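Local coordinates for uncharacterized protein (PDB 2EWR) that is uncharacterized but probably acts as a nucleotidyltransferase of the polymerase-beta-like superfamily, akin to aminoglycoside 2''-adenylyltransferases, at residues 27-32 and 69-74. Numbering follows the deposited sequence.
With EDO (1,2-ethanediol), chain E.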
ATOM      1  N   ASP A  27       1.364 -12.907   8.734  1.00  3.99           N
ATOM      2  CA  ASP A  27       0.871 -13.951   9.591  1.00  5.58           C
ATOM      3  C   ASP A  27      -0.475 -13.600  10.206  1.00  4.70           C
ATOM      4  O   ASP A  27      -1.310 -14.478  10.431  1.00  6.60           O
ATOM      5  CB  ASP A  27       1.882 -14.315  10.661  1.00  5.18           C
ATOM      6  CG  ASP A  27       2.933 -15.270  10.170  1.00  6.30           C
ATOM      7  OD1 ASP A  27       2.811 -15.852   9.054  1.00  7.68           O
ATOM      8  OD2 ASP A  27       3.931 -15.462  10.936  1.00 10.45           O
ATOM      9  N   ARG A  28      -0.681 -12.331  10.538  1.00  3.38           N
ATOM     10  CA  ARG A  28      -1.988 -11.928  11.089  1.00  3.83           C
ATOM     11  C   ARG A  28      -3.099 -11.738  10.078  1.00  4.91           C
ATOM     12  O   ARG A  28      -4.276 -11.736  10.443  1.00  6.24           O
ATOM     13  CB  ARG A  28      -1.845 -10.677  11.926  1.00  4.99           C
ATOM     14  CG  ARG A  28      -1.060 -10.931  13.190  1.00  7.90           C
ATOM     15  CD  ARG A  28      -1.512 -10.055  14.279  1.00  6.58           C
ATOM     16  NE  ARG A  28      -0.721 -10.317  15.486  1.00  6.07           N
ATOM     17  CZ  ARG A  28      -0.737  -9.543  16.572  1.00  7.98           C
ATOM     18  NH1 ARG A  28      -1.510  -8.473  16.637  1.00  4.81           N
ATOM     19  NH2 ARG A  28       0.034  -9.870  17.608  1.00  7.68           N
ATOM     20  N   LEU A  29      -2.759 -11.466   8.804  1.00  4.02           N
ATOM     21  CA  LEU A  29      -3.782 -11.248   7.798  1.00  3.76           C
ATOM     22  C   LEU A  29      -4.077 -12.447   6.903  1.00  3.29           C
ATOM     23  O   LEU A  29      -5.139 -12.464   6.254  1.00  4.26           O
ATOM     24  CB  LEU A  29      -3.393 -10.083   6.898  1.00  4.50           C
ATOM     25  CG  LEU A  29      -3.427  -8.727   7.601  1.00  5.70           C
ATOM     26  CD1 LEU A  29      -3.011  -7.613   6.632  1.00  5.28           C
ATOM     27  CD2 LEU A  29      -4.802  -8.464   8.183  1.00  7.88           C
ATOM     28  N   LYS A  30      -3.142 -13.396   6.811  1.00  4.62           N
ATOM     29  CA  LYS A  30      -3.203 -14.451   5.786  1.00  2.65           C
ATOM     30  C   LYS A  30      -4.449 -15.341   5.887  1.00  4.62           C
ATOM     31  O   LYS A  30      -4.814 -15.948   4.895  1.00  4.92           O
ATOM     32  CB  LYS A  30      -1.916 -15.269   5.791  1.00  4.49           C
ATOM     33  CG  LYS A  30      -1.748 -16.105   7.022  1.00  6.35           C
ATOM     34  CD  LYS A  30      -0.385 -16.692   7.111  1.00  6.38           C
ATOM     35  CE  LYS A  30      -0.213 -17.472   8.398  1.00  5.52           C
ATOM     36  NZ  LYS A  30       1.191 -18.041   8.579  1.00  8.45           N
ATOM     37  N   ASN A  31      -5.028 -15.489   7.079  1.00  3.48           N
ATOM     38  CA  ASN A  31      -6.258 -16.273   7.231  1.00  3.99           C
ATOM     39  C   ASN A  31      -7.460 -15.444   7.714  1.00  4.21           C
ATOM     40  O   ASN A  31      -8.448 -15.971   8.242  1.00  6.86           O
ATOM     41  CB  ASN A  31      -5.993 -17.465   8.117  1.00  3.79           C
ATOM     42  CG  ASN A  31      -5.181 -18.504   7.430  1.00  2.20           C
ATOM     43  OD1 ASN A  31      -5.571 -18.973   6.364  1.00  4.21           O
ATOM     44  ND2 ASN A  31      -4.022 -18.868   8.013  1.00  4.96           N
ATOM     45  N   GLU A  32      -7.371 -14.133   7.510  1.00  3.36           N
ATOM     46  CA  GLU A  32      -8.462 -13.213   7.804  1.00  4.07           C
ATOM     47  C   GLU A  32      -9.090 -12.698   6.500  1.00  3.97           C
ATOM     48  O   GLU A  32      -8.420 -12.566   5.469  1.00  4.29           O
ATOM     49  CB  GLU A  32      -7.961 -12.025   8.643  1.00  4.85           C
ATOM     50  CG  GLU A  32      -7.407 -12.398  10.004  1.00  5.98           C
ATOM     51  CD  GLU A  32      -8.466 -12.882  10.983  1.00 20.74           C
ATOM     52  OE1 GLU A  32      -9.639 -12.451  10.871  1.00 13.43           O
ATOM     53  OE2 GLU A  32      -8.125 -13.710  11.860  1.00 23.40           O
ATOM     54  N   GLU A  69      -6.792  -2.423  11.933  1.00  6.82           N
ATOM     55  CA  GLU A  69      -6.552  -1.784  13.230  1.00  8.49           C
ATOM     56  C   GLU A  69      -6.819  -2.742  14.398  1.00  7.96           C
ATOM     57  O   GLU A  69      -6.019  -2.882  15.310  1.00  9.10           O
ATOM     58  CB  GLU A  69      -7.401  -0.528  13.406  1.00  9.76           C
ATOM     59  CG  GLU A  69      -7.132   0.114  14.783  1.00 13.08           C
ATOM     60  CD  GLU A  69      -8.047   1.256  15.170  1.00 16.25           C
ATOM     61  OE1 GLU A  69      -8.581   1.944  14.299  1.00 13.29           O
ATOM     62  OE2 GLU A  69      -8.211   1.463  16.409  1.00 23.53           O
ATOM     63  N   ARG A  70      -7.936  -3.441  14.338  1.00  7.19           N
ATOM     64  CA  ARG A  70      -8.308  -4.393  15.386  1.00  6.54           C
ATOM     65  C   ARG A  70      -7.278  -5.529  15.467  1.00  7.68           C
ATOM     66  O   ARG A  70      -6.830  -5.948  16.567  1.00  7.47           O
ATOM     67  CB  ARG A  70      -9.711  -4.936  15.130  1.00  7.10           C
ATOM     68  CG  ARG A  70     -10.164  -5.924  16.182  1.00 13.08           C
ATOM     69  CD  ARG A  70     -11.451  -6.631  15.789  1.00 13.36           C
ATOM     70  NE  ARG A  70     -11.353  -7.479  14.597  1.00 13.77           N
ATOM     71  CZ  ARG A  70     -10.736  -8.656  14.532  1.00 24.46           C
ATOM     72  NH1 ARG A  70     -10.114  -9.158  15.580  1.00 32.17           N
ATOM     73  NH2 ARG A  70     -10.737  -9.325  13.393  1.00 29.55           N
ATOM     74  N   ILE A  71      -6.960  -6.080  14.304  1.00  5.11           N
ATOM     75  CA  ILE A  71      -6.046  -7.235  14.235  1.00  5.11           C
ATOM     76  C   ILE A  71      -4.674  -6.912  14.802  1.00  6.79           C
ATOM     77  O   ILE A  71      -4.029  -7.789  15.410  1.00  6.65           O
ATOM     78  CB  ILE A  71      -5.961  -7.803  12.785  1.00  4.82           C
ATOM     79  CG1 ILE A  71      -7.333  -8.416  12.423  1.00  5.00           C
ATOM     80  CG2 ILE A  71      -4.812  -8.787  12.644  1.00  5.80           C
ATOM     81  CD1 ILE A  71      -7.529  -8.611  10.936  1.00  7.77           C
ATOM     82  N   PHE A  72      -4.226  -5.668  14.576  1.00  6.79           N
ATOM     83  CA  PHE A  72      -2.917  -5.200  15.022  1.00  5.76           C
ATOM     84  C   PHE A  72      -3.041  -4.201  16.163  1.00  5.56           C
ATOM     85  O   PHE A  72      -2.255  -3.253  16.273  1.00  5.87           O
ATOM     86  CB  PHE A  72      -2.180  -4.566  13.847  1.00  4.50           C
ATOM     87  CG  PHE A  72      -1.822  -5.549  12.785  1.00  4.87           C
ATOM     88  CD1 PHE A  72      -0.661  -6.268  12.867  1.00  6.63           C
ATOM     89  CD2 PHE A  72      -2.641  -5.739  11.688  1.00  5.26           C
ATOM     90  CE1 PHE A  72      -0.344  -7.210  11.877  1.00 10.12           C
ATOM     91  CE2 PHE A  72      -2.314  -6.632  10.699  1.00  5.69           C
ATOM     92  CZ  PHE A  72      -1.188  -7.358  10.783  1.00  7.07           C
ATOM     93  N   SER A  73      -4.043  -4.420  17.012  1.00  6.57           N
ATOM     94  CA  SER A  73      -4.424  -3.392  17.955  1.00  6.98           C
ATOM     95  C   SER A  73      -3.280  -2.922  18.865  1.00  6.55           C
ATOM     96  O   SER A  73      -3.211  -1.708  19.164  1.00  8.80           O
ATOM     97  CB  SER A  73      -5.651  -3.813  18.767  1.00 10.96           C
ATOM     98  OG  SER A  73      -5.338  -4.847  19.672  1.00 10.65           O
ATOM     99  N   GLU A  74      -2.381  -3.825  19.272  1.00  6.17           N
ATOM    100  CA  GLU A  74      -1.291  -3.438  20.181  1.00  6.98           C
ATOM    101  C   GLU A  74      -0.212  -2.586  19.558  1.00  5.90           C
ATOM    102  O   GLU A  74       0.634  -2.069  20.280  1.00  9.97           O
ATOM    103  CB  GLU A  74      -0.632  -4.633  20.884  1.00  7.84           C
ATOM    104  CG  GLU A  74       0.215  -5.544  20.032  1.00  7.87           C
ATOM    105  CD  GLU A  74      -0.527  -6.744  19.449  1.00  8.97           C
ATOM    106  OE1 GLU A  74      -1.629  -6.537  18.924  1.00 10.64           O
ATOM    107  OE2 GLU A  74       0.014  -7.879  19.541  1.00 11.37           O
TER
HETATM  108  C1  EDO E 162      -3.793 -13.792   1.475  1.00 35.73           C
HETATM  109  O1  EDO E 162      -3.659 -14.809   2.480  1.00 30.60           O
HETATM  110  C2  EDO E 162      -2.457 -13.269   0.958  1.00 32.01           C
HETATM  111  O2  EDO E 162      -2.277 -13.644  -0.425  1.00 24.64           O
HETATM  112  O   HOH W   1     -11.091 -12.437  12.858  1.00 40.34           O
HETATM  113  O   HOH W   2      -9.031 -12.144  14.500  1.00 40.82           O
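Arg28 and Ile71 mark the nearest backbone approach, their CA atoms 7.0 Å apart, where the C-terminal ends of two helices meet: a type I turn runs from Leu29 to Glu32, and Phe72 is the first residue to leave helical geometry after helix 62-71. Arg28 extends to the end of helix 62-71 and to Glu74 in the 3-10 segment that follows. Its bend at chi2 (-149°) directs the guanidinium end-on to the Glu74 carboxylate in a two-nitrogen salt bridge: Arg28 NH1 to Glu74 OE1 at 3.0 Å, from above the carboxylate plane, and Arg28 NH2 to Glu74 OE2 at 2.8 Å, from the syn side but tilted out of that plane. Both oxygens lie near the guanidinium plane, although the two flat groups are turned 41° apart. Arg28 NH1 also donates to Ile71 O at 2.9 Å, a more bent bond (141°) that ties the same nitrogen to the end of the helix. Nearer its backbone, Arg28 CB packs against Ile71 CG2 and Phe72 CZ, both at 3.6 Å. Leu29 CG meets the Phe72 ring edge in its plane, while Ile71 CD1 touches Leu29 CD2 and Glu32 CG. Two waters link Glu32 to Arg70 through weak bonds on the arginine side; Arg70 has its direct salt bridge with Glu67. The contact joins the end of helix 16-29 to the end of helix 62-71, whose chain then runs on into strand 76-84, an outermost strand of the mixed sheet, with Phe72 also touching Ile25 and Ile71 touching Val34.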